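Local coordinates for protein polysaccharide monooxygenase-3 (Neurospora crassa, PDB 4EIS) that probably cleaves cellulose oxidatively, using a copper ion bound at its surface to oxidise the C4 position of the glucan chain, at residues 86-92 / 109-115; 138-142 / 175-179. Residues are numbered along the deposited sequence.

Interaction 1. Residues 86-92 / 109-115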
loop_
_atom_site.group_PDB
_atom_site.type_symbol
_atom_site.label_atom_id
_atom_site.label_comp_id
_atom_site.label_asym_id
_atom_site.label_seq_id
_atom_site.Cartn_x
_atom_site.Cartn_y
_atom_site.Cartn_z
ATOM N N VAL A 86 8.364 -1.201 -3.567
ATOM C CA VAL A 86 7.473 -0.685 -2.539
ATOM C C VAL A 86 6.598 0.342 -3.261
ATOM O O VAL A 86 7.108 1.193 -4.003
ATOM C CB VAL A 86 8.235 -0.010 -1.383
ATOM C CG1 VAL A 86 7.271 0.452 -0.307
ATOM C CG2 VAL A 86 9.247 -0.985 -0.785
ATOM N N ILE A 87 5.276 0.243 -3.100
ATOM C CA ILE A 87 4.356 1.030 -3.912
ATOM C C ILE A 87 3.208 1.536 -3.053
ATOM O O ILE A 87 2.697 0.786 -2.221
ATOM C CB ILE A 87 3.798 0.209 -5.097
ATOM C CG1 ILE A 87 4.895 -0.602 -5.828
ATOM C CG2 ILE A 87 3.123 1.146 -6.076
ATOM C CD1 ILE A 87 4.390 -1.637 -6.821
ATOM N N THR A 88 2.801 2.788 -3.275
ATOM C CA THR A 88 1.694 3.382 -2.545
ATOM C C THR A 88 0.668 3.994 -3.493
ATOM O O THR A 88 1.024 4.644 -4.467
ATOM C CB THR A 88 2.221 4.443 -1.553
ATOM O OG1 THR A 88 3.251 3.844 -0.759
ATOM C CG2 THR A 88 1.129 4.952 -0.623
ATOM N N TYR A 89 -0.598 3.660 -3.243
ATOM C CA TYR A 89 -1.732 4.163 -3.981
ATOM C C TYR A 89 -2.730 4.887 -3.061
ATOM O O TYR A 89 -2.728 4.700 -1.853
ATOM C CB TYR A 89 -2.486 3.011 -4.655
ATOM C CG TYR A 89 -1.737 2.154 -5.643
ATOM C CD1 TYR A 89 -1.888 2.360 -7.005
ATOM C CD2 TYR A 89 -0.882 1.132 -5.219
ATOM C CE1 TYR A 89 -1.226 1.570 -7.924
ATOM C CE2 TYR A 89 -0.200 0.333 -6.123
ATOM C CZ TYR A 89 -0.372 0.561 -7.485
ATOM O OH TYR A 89 0.271 -0.209 -8.421
ATOM N N MET A 90 -3.604 5.685 -3.653
ATOM C CA MET A 90 -4.748 6.238 -2.929
ATOM C C MET A 90 -6.010 6.051 -3.758
ATOM O O MET A 90 -5.952 5.800 -4.970
ATOM C CB MET A 90 -4.521 7.715 -2.625
ATOM C CG MET A 90 -3.297 7.965 -1.749
ATOM S SD MET A 90 -3.107 9.709 -1.322
ATOM C CE MET A 90 -4.649 10.090 -0.523
ATOM N N ALA A 91 -7.142 6.144 -3.080
ATOM C CA ALA A 91 -8.455 6.177 -3.750
ATOM C C ALA A 91 -9.409 7.062 -2.950
ATOM O O ALA A 91 -9.382 7.030 -1.705
ATOM C CB ALA A 91 -9.047 4.785 -3.889
ATOM N N ARG A 92 -10.231 7.859 -3.632
ATOM C CA ARG A 92 -11.167 8.727 -2.940
ATOM C C ARG A 92 -12.383 7.932 -2.499
ATOM O O ARG A 92 -13.006 7.263 -3.305
ATOM C CB ARG A 92 -11.595 9.902 -3.816
ATOM C CG ARG A 92 -12.349 10.963 -3.040
ATOM C CD ARG A 92 -13.013 11.971 -3.941
ATOM N NE ARG A 92 -13.815 12.878 -3.139
ATOM C CZ ARG A 92 -13.349 13.940 -2.492
ATOM N NH1 ARG A 92 -12.074 14.271 -2.589
ATOM N NH2 ARG A 92 -14.168 14.684 -1.761
ATOM N N VAL A 109 -10.545 2.916 -9.216
ATOM C CA VAL A 109 -10.541 4.074 -8.318
ATOM C C VAL A 109 -9.149 4.401 -7.758
ATOM O O VAL A 109 -8.962 5.414 -7.104
ATOM C CB VAL A 109 -11.543 3.893 -7.144
ATOM C CG1 VAL A 109 -12.958 3.721 -7.664
ATOM C CG2 VAL A 109 -11.154 2.729 -6.226
ATOM N N TRP A 110 -8.178 3.529 -7.998
ATOM C CA TRP A 110 -6.877 3.688 -7.360
ATOM C C TRP A 110 -5.871 4.404 -8.221
ATOM O O TRP A 110 -5.703 4.037 -9.384
ATOM C CB TRP A 110 -6.277 2.333 -7.008
ATOM C CG TRP A 110 -7.127 1.495 -6.071
ATOM C CD1 TRP A 110 -8.056 0.502 -6.402
ATOM C CD2 TRP A 110 -7.099 1.528 -4.612
ATOM N NE1 TRP A 110 -8.606 -0.034 -5.270
ATOM C CE2 TRP A 110 -8.065 0.540 -4.159
ATOM C CE3 TRP A 110 -6.419 2.275 -3.682
ATOM C CZ2 TRP A 110 -8.302 0.319 -2.807
ATOM C CZ3 TRP A 110 -6.663 2.044 -2.329
ATOM C CH2 TRP A 110 -7.599 1.109 -1.910
ATOM N N PHE A 111 -5.187 5.412 -7.664
ATOM C CA PHE A 111 -4.117 6.091 -8.354
ATOM C C PHE A 111 -2.830 5.887 -7.588
ATOM O O PHE A 111 -2.827 5.920 -6.366
ATOM C CB PHE A 111 -4.443 7.589 -8.629
ATOM C CG PHE A 111 -4.873 8.373 -7.412
ATOM C CD1 PHE A 111 -3.993 9.218 -6.763
ATOM C CD2 PHE A 111 -6.186 8.314 -6.958
ATOM C CE1 PHE A 111 -4.377 9.934 -5.643
ATOM C CE2 PHE A 111 -6.588 9.040 -5.846
ATOM C CZ PHE A 111 -5.686 9.869 -5.202
ATOM N N LYS A 112 -1.756 5.647 -8.315
ATOM C CA LYS A 112 -0.444 5.436 -7.740
ATOM C C LYS A 112 0.137 6.781 -7.362
ATOM O O LYS A 112 0.211 7.664 -8.200
ATOM C CB LYS A 112 0.456 4.754 -8.766
ATOM C CG LYS A 112 1.851 4.408 -8.273
ATOM C CD LYS A 112 2.711 3.789 -9.354
ATOM C CE LYS A 112 2.365 2.351 -9.619
ATOM N NZ LYS A 112 3.170 1.761 -10.717
ATOM N N ILE A 113 0.585 6.926 -6.111
ATOM C CA ILE A 113 1.241 8.157 -5.676
ATOM C C ILE A 113 2.760 8.031 -5.437
ATOM O O ILE A 113 3.450 9.044 -5.435
ATOM C CB ILE A 113 0.555 8.753 -4.424
ATOM C CG1 ILE A 113 0.668 7.794 -3.237
ATOM C CG2 ILE A 113 -0.904 9.113 -4.746
ATOM C CD1 ILE A 113 0.521 8.503 -1.913
ATOM N N LYS A 114 3.265 6.815 -5.224
ATOM C CA LYS A 114 4.705 6.639 -5.060
ATOM C C LYS A 114 5.128 5.224 -5.403
ATOM O O LYS A 114 4.379 4.282 -5.139
ATOM C CB LYS A 114 5.124 6.942 -3.618
ATOM C CG LYS A 114 6.636 7.000 -3.429
ATOM C CD LYS A 114 7.072 7.483 -2.043
ATOM C CE LYS A 114 8.586 7.497 -1.916
ATOM N NZ LYS A 114 9.021 7.999 -0.593
ATOM N N GLU A 115 6.328 5.076 -5.979
ATOM C CA GLU A 115 6.856 3.751 -6.281
ATOM C C GLU A 115 8.366 3.767 -6.240
ATOM O O GLU A 115 9.002 4.803 -6.481
ATOM C CB GLU A 115 6.391 3.257 -7.661
ATOM C CG GLU A 115 7.004 4.048 -8.818
ATOM C CD GLU A 115 6.552 3.619 -10.201
ATOM O OE1 GLU A 115 6.970 4.278 -11.178
ATOM O OE2 GLU A 115 5.779 2.637 -10.326
HETATM O O HOH W 1 -10.170 7.724 -6.468
#
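At the start of segment 109-115 the pairing is water-mediated: one water accepts from Arg92 N (2.8 Å) and donates to Val109 O (2.7 Å). Trp110 then presents a ring face to Ala91, whose CB lies 3.9 Å from the six-ring centroid and 22° off the normal, a CH-pi contact. Phe111 forms a hydrogen-bonded pair with Met90: Met90 N to Phe111 O and Phe111 N to Met90 O are both 2.8 Å; Met90 SD, 5.5 Å from the Phe111 ring centroid, adds an oblique Met-aromatic contact. Lys112 faces Tyr89 in a non-hydrogen-bonded pair, with its CG over the phenol ring, and its NZ bridges to Glu115 OE2 (2.8 Å). The register then slips by one residue: Ile113 N (2.8 Å) and Lys114 N (3.2 Å) both donate to Thr88 O, while Thr88 N returns a bond to Lys114 O (2.9 Å). Glu115 closes opposite Ile87, CA to CA 4.4 Å. Ile113 and Lys114, both facing Thr88, form a classic beta bulge in an antiparallel pair at the margin of the AA9 beta-sandwich's mixed sheet.

Interaction 2. Residues 138-142 / 175-179; sequences EYAIP and HQLQV
This is face-to-face packing across the beta-sandwich of the AA9 fold: strand 136-140 borders the antiparallel sheet, strand 169-180 belongs to the mixed one, and side chains alone span the gap. The evidence is the backbone separation. The nearest CA atoms, those of Ile141 and Val179, are 8.2 Å apart, too far for strand pairing. Both segments are extended, residues 138-140 and 175-179 as strand, with Ile141 (phi/psi -64/121) and Pro142 (-52/134) leaving the strand while still extended. They run in the same general sense, so Tyr139 meets His175 at one end and Ile141 meets Val179 at the other. Alternation points Tyr139 and Ile141 inward on the first segment and His175, Leu177 and Val179 on the second.

Ile141 has 52 Å² covered. Its m,t rotamer (chi1 -58°, chi2 165°) sets CD1 at 3.8 Å from Leu177 CD1, with Leu177 also in m,t, while Ile141 CG2 meets Val179 CG2 at 4.1 Å. Tyr139, with 50 Å² covered, takes chi1 72° (p) and chi2 84°, which carries its ring across the interior; Val152 of strand 148-158 touches Tyr139, His175 and Leu177 and helps fill the surrounding core. His175 answers with chi1 59° (p) and chi2 -81°. The two rings meet rim to rim, centroids 6.0 Å apart and planes at 41°, so the contact is no stack. It satisfies two buried polar atoms instead: Tyr139 OH and His175 NE2 are hydrogen-bonded at 2.8 Å, either being able to donate.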
loop_
_atom_site.group_PDB
_atom_site.type_symbol
_atom_site.label_atom_id
_atom_site.label_comp_id
_atom_site.label_asym_id
_atom_site.label_seq_id
_atom_site.Cartn_x
_atom_site.Cartn_y
_atom_site.Cartn_z
ATOM N N GLU A 138 8.442 6.882 3.892
ATOM C CA GLU A 138 7.663 8.114 3.797
ATOM C C GLU A 138 6.944 8.213 2.467
ATOM O O GLU A 138 7.433 7.729 1.461
ATOM C CB GLU A 138 8.546 9.334 3.913
ATOM C CG GLU A 138 9.226 9.431 5.255
ATOM C CD GLU A 138 10.234 10.557 5.313
ATOM O OE1 GLU A 138 11.002 10.722 4.342
ATOM O OE2 GLU A 138 10.280 11.284 6.322
ATOM N N TYR A 139 5.768 8.843 2.474
ATOM C CA TYR A 139 5.113 9.300 1.253
ATOM C C TYR A 139 4.511 10.694 1.456
ATOM O O TYR A 139 4.254 11.122 2.602
ATOM C CB TYR A 139 4.074 8.293 0.780
ATOM C CG TYR A 139 2.810 8.184 1.595
ATOM C CD1 TYR A 139 1.760 9.048 1.393
ATOM C CD2 TYR A 139 2.650 7.191 2.551
ATOM C CE1 TYR A 139 0.587 8.931 2.111
ATOM C CE2 TYR A 139 1.498 7.074 3.284
ATOM C CZ TYR A 139 0.472 7.961 3.076
ATOM O OH TYR A 139 -0.670 7.825 3.805
ATOM N N ALA A 140 4.340 11.412 0.351
ATOM C CA ALA A 140 3.701 12.724 0.394
ATOM C C ALA A 140 2.325 12.612 -0.217
ATOM O O ALA A 140 2.171 12.092 -1.324
ATOM C CB ALA A 140 4.526 13.762 -0.328
ATOM N N ILE A 141 1.323 13.051 0.536
ATOM C CA ILE A 141 -0.029 13.202 0.014
ATOM C C ILE A 141 0.024 14.278 -1.063
ATOM O O ILE A 141 0.439 15.392 -0.780
ATOM C CB ILE A 141 -1.018 13.612 1.129
ATOM C CG1 ILE A 141 -1.024 12.558 2.261
ATOM C CG2 ILE A 141 -2.424 13.850 0.550
ATOM C CD1 ILE A 141 -1.659 13.014 3.554
ATOM N N PRO A 142 -0.372 13.938 -2.311
ATOM C CA PRO A 142 -0.263 14.940 -3.364
ATOM C C PRO A 142 -0.930 16.252 -2.957
ATOM O O PRO A 142 -2.066 16.243 -2.480
ATOM C CB PRO A 142 -0.977 14.269 -4.545
ATOM C CG PRO A 142 -0.739 12.821 -4.333
ATOM C CD PRO A 142 -0.787 12.629 -2.845
ATOM N N HIS A 175 -4.925 2.138 4.964
ATOM C CA HIS A 175 -5.315 3.054 6.007
ATOM C C HIS A 175 -6.132 4.203 5.461
ATOM O O HIS A 175 -6.186 4.394 4.248
ATOM C CB HIS A 175 -4.078 3.477 6.845
ATOM C CG HIS A 175 -2.970 4.157 6.060
ATOM N ND1 HIS A 175 -2.053 3.469 5.335
ATOM C CD2 HIS A 175 -2.664 5.505 5.901
ATOM C CE1 HIS A 175 -1.190 4.330 4.785
ATOM N NE2 HIS A 175 -1.567 5.580 5.128
ATOM N N GLN A 176 -6.787 4.929 6.369
ATOM C CA GLN A 176 -7.831 5.864 6.011
ATOM C C GLN A 176 -7.465 7.272 6.433
ATOM O O GLN A 176 -7.183 7.539 7.611
ATOM C CB GLN A 176 -9.155 5.414 6.650
ATOM C CG GLN A 176 -9.519 4.015 6.191
ATOM C CD GLN A 176 -10.838 3.451 6.689
ATOM O OE1 GLN A 176 -11.269 2.411 6.211
ATOM N NE2 GLN A 176 -11.477 4.108 7.646
ATOM N N LEU A 177 -7.584 8.192 5.472
ATOM C CA LEU A 177 -7.220 9.593 5.668
ATOM C C LEU A 177 -8.425 10.528 5.496
ATOM O O LEU A 177 -9.335 10.245 4.703
ATOM C CB LEU A 177 -6.172 10.019 4.642
ATOM C CG LEU A 177 -4.846 9.287 4.578
ATOM C CD1 LEU A 177 -3.951 10.002 3.577
ATOM C CD2 LEU A 177 -4.201 9.200 5.951
ATOM N N GLN A 178 -8.404 11.636 6.234
ATOM C CA GLN A 178 -9.200 12.793 5.917
ATOM C C GLN A 178 -8.194 13.819 5.434
ATOM O O GLN A 178 -7.461 14.415 6.220
ATOM C CB GLN A 178 -9.964 13.354 7.106
ATOM C CG GLN A 178 -10.818 14.534 6.676
ATOM C CD GLN A 178 -11.525 15.237 7.802
ATOM O OE1 GLN A 178 -11.335 14.914 8.976
ATOM N NE2 GLN A 178 -12.357 16.230 7.434
ATOM N N VAL A 179 -8.140 14.010 4.126
ATOM C CA VAL A 179 -7.257 14.994 3.536
ATOM C C VAL A 179 -7.925 16.373 3.564
ATOM O O VAL A 179 -9.094 16.530 3.185
ATOM C CB VAL A 179 -6.903 14.583 2.094
ATOM C CG1 VAL A 179 -6.149 15.692 1.387
ATOM C CG2 VAL A 179 -6.139 13.272 2.103
#

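Overall arrangement
The centres of interactions 1 and 2 lie 10 Å apart, and the two come in series along the chain, interaction 1 closing before residues 138-142 begin. Interaction 1 is pairing within the mixed sheet; interaction 2 spans from the antiparallel sheet to strand 169-180 of that same mixed sheet, with strand 148-158 between 169-180 and 86-92. They touch directly: Ile113 of the edge strand packs between the sheets, its CD1 on Tyr139 CD1 (3.6 Å) and its CG2 on Pro142 CG (3.7 Å). A separate polar tie, a probable hydrogen bond from Lys114 NZ to Glu138 O (2.6 Å), links strands 111-116 and 136-140. Interaction 2 lies away from the copper; the Val86 side chain of interaction 1 is about 13 Å from the ion.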